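Local atomic coordinates of putative aminotransferase (Actinomadura melliaura, PDB entry 4ZWV), a protein that probably catalyses a pyridoxal phosphate-dependent transamination of a sugar in the biosynthesis of the aminopentose of the indolocarbazole AT2433. Residues Glu160-Trp166 / Asn180-Phe186. Sequence-based numbering, arbitrary orientation.
Sequences EDCAHAW and NMCVFSF
The pyridoxal 5'-phosphate site of this aminotransferase rests on the ends of two neighbouring parallel strands, 157-161 and 181-185, inside the mixed seven-stranded sheet. Glu160 lies beside Cys182 (CA-CA 4.6 Å) and Asp161 beside Val183 (5.2 Å). The backbone bonds are Glu160 N to Met181 O (2.9 Å), Val183 N to Glu160 O (2.9 Å) and Cys162 N to Val183 O (2.8 Å). Glu160, long enough to reach past the strand with chi1 m and chi2 t, accepts Asn180 ND2 at OE2 (2.8 Å), and a water joins this OE2 to Asn180 N.

After Asp161 the segment 160-166 turns. Asp161 OD1 accepts Ala163 N (3.0 Å), an Asx turn that overlaps the type I turn from Cys162 to Ala165, closed by Ala165 N to Cys162 O (2.9 Å). Asp161 OD2 bonds Thr87. The small Ala163 allows close packing, its CB 3.7 Å from Ser185 CB, while Ser185 N donates to a water that lies 2.9 Å from Cys162 O.

On the side of Glu160 and Cys182, aromatic rings pack; Asp161 and Val183 point to the opposite face. Phe184 (chi1 m) receives Cys162 CB and SG over one face, SG 4.4 Å from the ring centroid, and the edge of Trp166 (chi1 t) over the opposite face, centroids 5.1 Å apart. Phe186 turns its edge to Trp166 in a second T-shaped pair.

His164 and Ser185 both bind the cofactor; Ser185 OG bonds its phosphate at modified residue 190, and Gln187 N. Such strand-end loops around the cofactor are characteristic of the fold-type I aminotransferase domain.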
loop_
_atom_site.group_PDB
_atom_site.type_symbol
_atom_site.label_atom_id
_atom_site.label_comp_id
_atom_site.label_asym_id
_atom_site.label_seq_id
_atom_site.Cartn_x
_atom_site.Cartn_y
_atom_site.Cartn_z
ATOM N N GLU A 160 7.280 14.522 10.136
ATOM C CA GLU A 160 8.428 14.831 9.292
ATOM C C GLU A 160 8.540 13.847 8.142
ATOM O O GLU A 160 8.685 12.639 8.366
ATOM C CB GLU A 160 9.733 14.793 10.096
ATOM C CG GLU A 160 9.836 15.831 11.211
ATOM C CD GLU A 160 11.113 15.662 12.019
ATOM O OE1 GLU A 160 12.171 15.354 11.419
ATOM O OE2 GLU A 160 11.063 15.814 13.253
ATOM N N ASP A 161 8.473 14.365 6.919
ATOM C CA ASP A 161 8.670 13.546 5.724
ATOM C C ASP A 161 10.164 13.523 5.448
ATOM O O ASP A 161 10.742 14.514 4.990
ATOM C CB ASP A 161 7.866 14.104 4.540
ATOM C CG ASP A 161 8.029 13.287 3.270
ATOM O OD1 ASP A 161 8.965 12.476 3.174
ATOM O OD2 ASP A 161 7.206 13.455 2.350
ATOM N N CYS A 162 10.774 12.376 5.741
ATOM C CA CYS A 162 12.216 12.198 5.647
ATOM C C CYS A 162 12.604 11.358 4.445
ATOM O O CYS A 162 13.686 10.778 4.433
ATOM C CB CYS A 162 12.753 11.523 6.913
ATOM S SG CYS A 162 12.387 12.396 8.459
ATOM N N ALA A 163 11.730 11.266 3.447
ATOM C CA ALA A 163 11.999 10.418 2.282
ATOM C C ALA A 163 13.343 10.680 1.599
ATOM O O ALA A 163 13.982 9.745 1.099
ATOM C CB ALA A 163 10.883 10.571 1.259
ATOM N N HIS A 164 13.771 11.947 1.574
ATOM C CA HIS A 164 15.018 12.327 0.906
ATOM C C HIS A 164 16.199 12.374 1.853
ATOM O O HIS A 164 17.311 12.728 1.445
ATOM C CB HIS A 164 14.890 13.711 0.267
ATOM C CG HIS A 164 13.953 13.754 -0.889
ATOM N ND1 HIS A 164 13.664 14.918 -1.567
ATOM C CD2 HIS A 164 13.254 12.774 -1.505
ATOM C CE1 HIS A 164 12.824 14.653 -2.551
ATOM N NE2 HIS A 164 12.555 13.359 -2.533
ATOM N N ALA A 165 15.953 12.040 3.116
ATOM C CA ALA A 165 16.888 12.419 4.169
ATOM C C ALA A 165 17.357 11.254 5.037
ATOM O O ALA A 165 17.714 11.437 6.199
ATOM C CB ALA A 165 16.252 13.506 5.039
ATOM N N TRP A 166 17.410 10.049 4.474
ATOM C CA TRP A 166 18.053 8.977 5.213
ATOM C C TRP A 166 19.482 9.394 5.613
ATOM O O TRP A 166 20.244 9.927 4.802
ATOM C CB TRP A 166 18.100 7.667 4.403
ATOM C CG TRP A 166 18.713 6.582 5.239
ATOM C CD1 TRP A 166 19.981 6.086 5.145
ATOM C CD2 TRP A 166 18.100 5.912 6.349
ATOM N NE1 TRP A 166 20.186 5.136 6.116
ATOM C CE2 TRP A 166 19.052 5.019 6.876
ATOM C CE3 TRP A 166 16.843 5.991 6.953
ATOM C CZ2 TRP A 166 18.779 4.195 7.965
ATOM C CZ3 TRP A 166 16.577 5.184 8.042
ATOM C CH2 TRP A 166 17.540 4.295 8.536
ATOM N N ASN A 180 9.130 14.286 17.046
ATOM C CA ASN A 180 8.044 14.171 16.080
ATOM C C ASN A 180 8.036 12.798 15.440
ATOM O O ASN A 180 9.086 12.154 15.328
ATOM C CB ASN A 180 8.163 15.202 14.952
ATOM C CG ASN A 180 8.373 16.599 15.458
ATOM O OD1 ASN A 180 7.613 17.088 16.298
ATOM N ND2 ASN A 180 9.422 17.256 14.959
HETATM N N MSE A 181 6.865 12.368 14.991
HETATM C CA MSE A 181 6.798 11.225 14.093
HETATM C C MSE A 181 7.572 11.530 12.829
HETATM O O MSE A 181 7.481 12.637 12.296
HETATM C CB MSE A 181 5.347 10.877 13.745
HETATM C CG MSE A 181 4.570 10.320 14.929
HETATM SE SE MSE A 181 2.873 9.567 14.383
HETATM C CE MSE A 181 1.869 11.225 14.368
ATOM N N CYS A 182 8.328 10.546 12.353
ATOM C CA CYS A 182 9.119 10.684 11.132
ATOM C C CYS A 182 8.809 9.551 10.195
ATOM O O CYS A 182 8.590 8.427 10.644
ATOM C CB CYS A 182 10.608 10.652 11.421
ATOM S SG CYS A 182 11.164 12.059 12.356
ATOM N N VAL A 183 8.796 9.840 8.901
ATOM C CA VAL A 183 8.614 8.781 7.904
ATOM C C VAL A 183 9.770 8.770 6.923
ATOM O O VAL A 183 10.022 9.755 6.227
ATOM C CB VAL A 183 7.293 8.915 7.108
ATOM C CG1 VAL A 183 7.162 7.732 6.118
ATOM C CG2 VAL A 183 6.090 8.968 8.057
ATOM N N PHE A 184 10.490 7.653 6.900
ATOM C CA PHE A 184 11.547 7.434 5.922
ATOM C C PHE A 184 11.026 6.599 4.760
ATOM O O PHE A 184 10.090 5.830 4.930
ATOM C CB PHE A 184 12.732 6.731 6.579
ATOM C CG PHE A 184 13.400 7.550 7.645
ATOM C CD1 PHE A 184 12.981 7.468 8.967
ATOM C CD2 PHE A 184 14.436 8.410 7.318
ATOM C CE1 PHE A 184 13.600 8.225 9.962
ATOM C CE2 PHE A 184 15.064 9.174 8.306
ATOM C CZ PHE A 184 14.650 9.079 9.627
ATOM N N SER A 185 11.621 6.782 3.585
ATOM C CA SER A 185 11.269 6.000 2.400
ATOM C C SER A 185 12.426 5.127 1.954
ATOM O O SER A 185 13.572 5.601 1.885
ATOM C CB SER A 185 10.876 6.906 1.235
ATOM O OG SER A 185 10.784 6.132 0.033
ATOM N N PHE A 186 12.103 3.873 1.621
ATOM C CA PHE A 186 13.082 2.954 1.047
ATOM C C PHE A 186 12.664 2.553 -0.368
ATOM O O PHE A 186 12.954 1.448 -0.843
ATOM C CB PHE A 186 13.250 1.722 1.945
ATOM C CG PHE A 186 13.525 2.057 3.388
ATOM C CD1 PHE A 186 14.450 3.043 3.731
ATOM C CD2 PHE A 186 12.849 1.396 4.397
ATOM C CE1 PHE A 186 14.693 3.347 5.070
ATOM C CE2 PHE A 186 13.082 1.698 5.724
ATOM C CZ PHE A 186 14.012 2.682 6.062
HETATM O O HOH W 1 11.584 13.592 15.424
HETATM O O HOH W 2 8.310 9.802 3.460
HETATM O O HOH W 3 14.243 8.035 3.861
#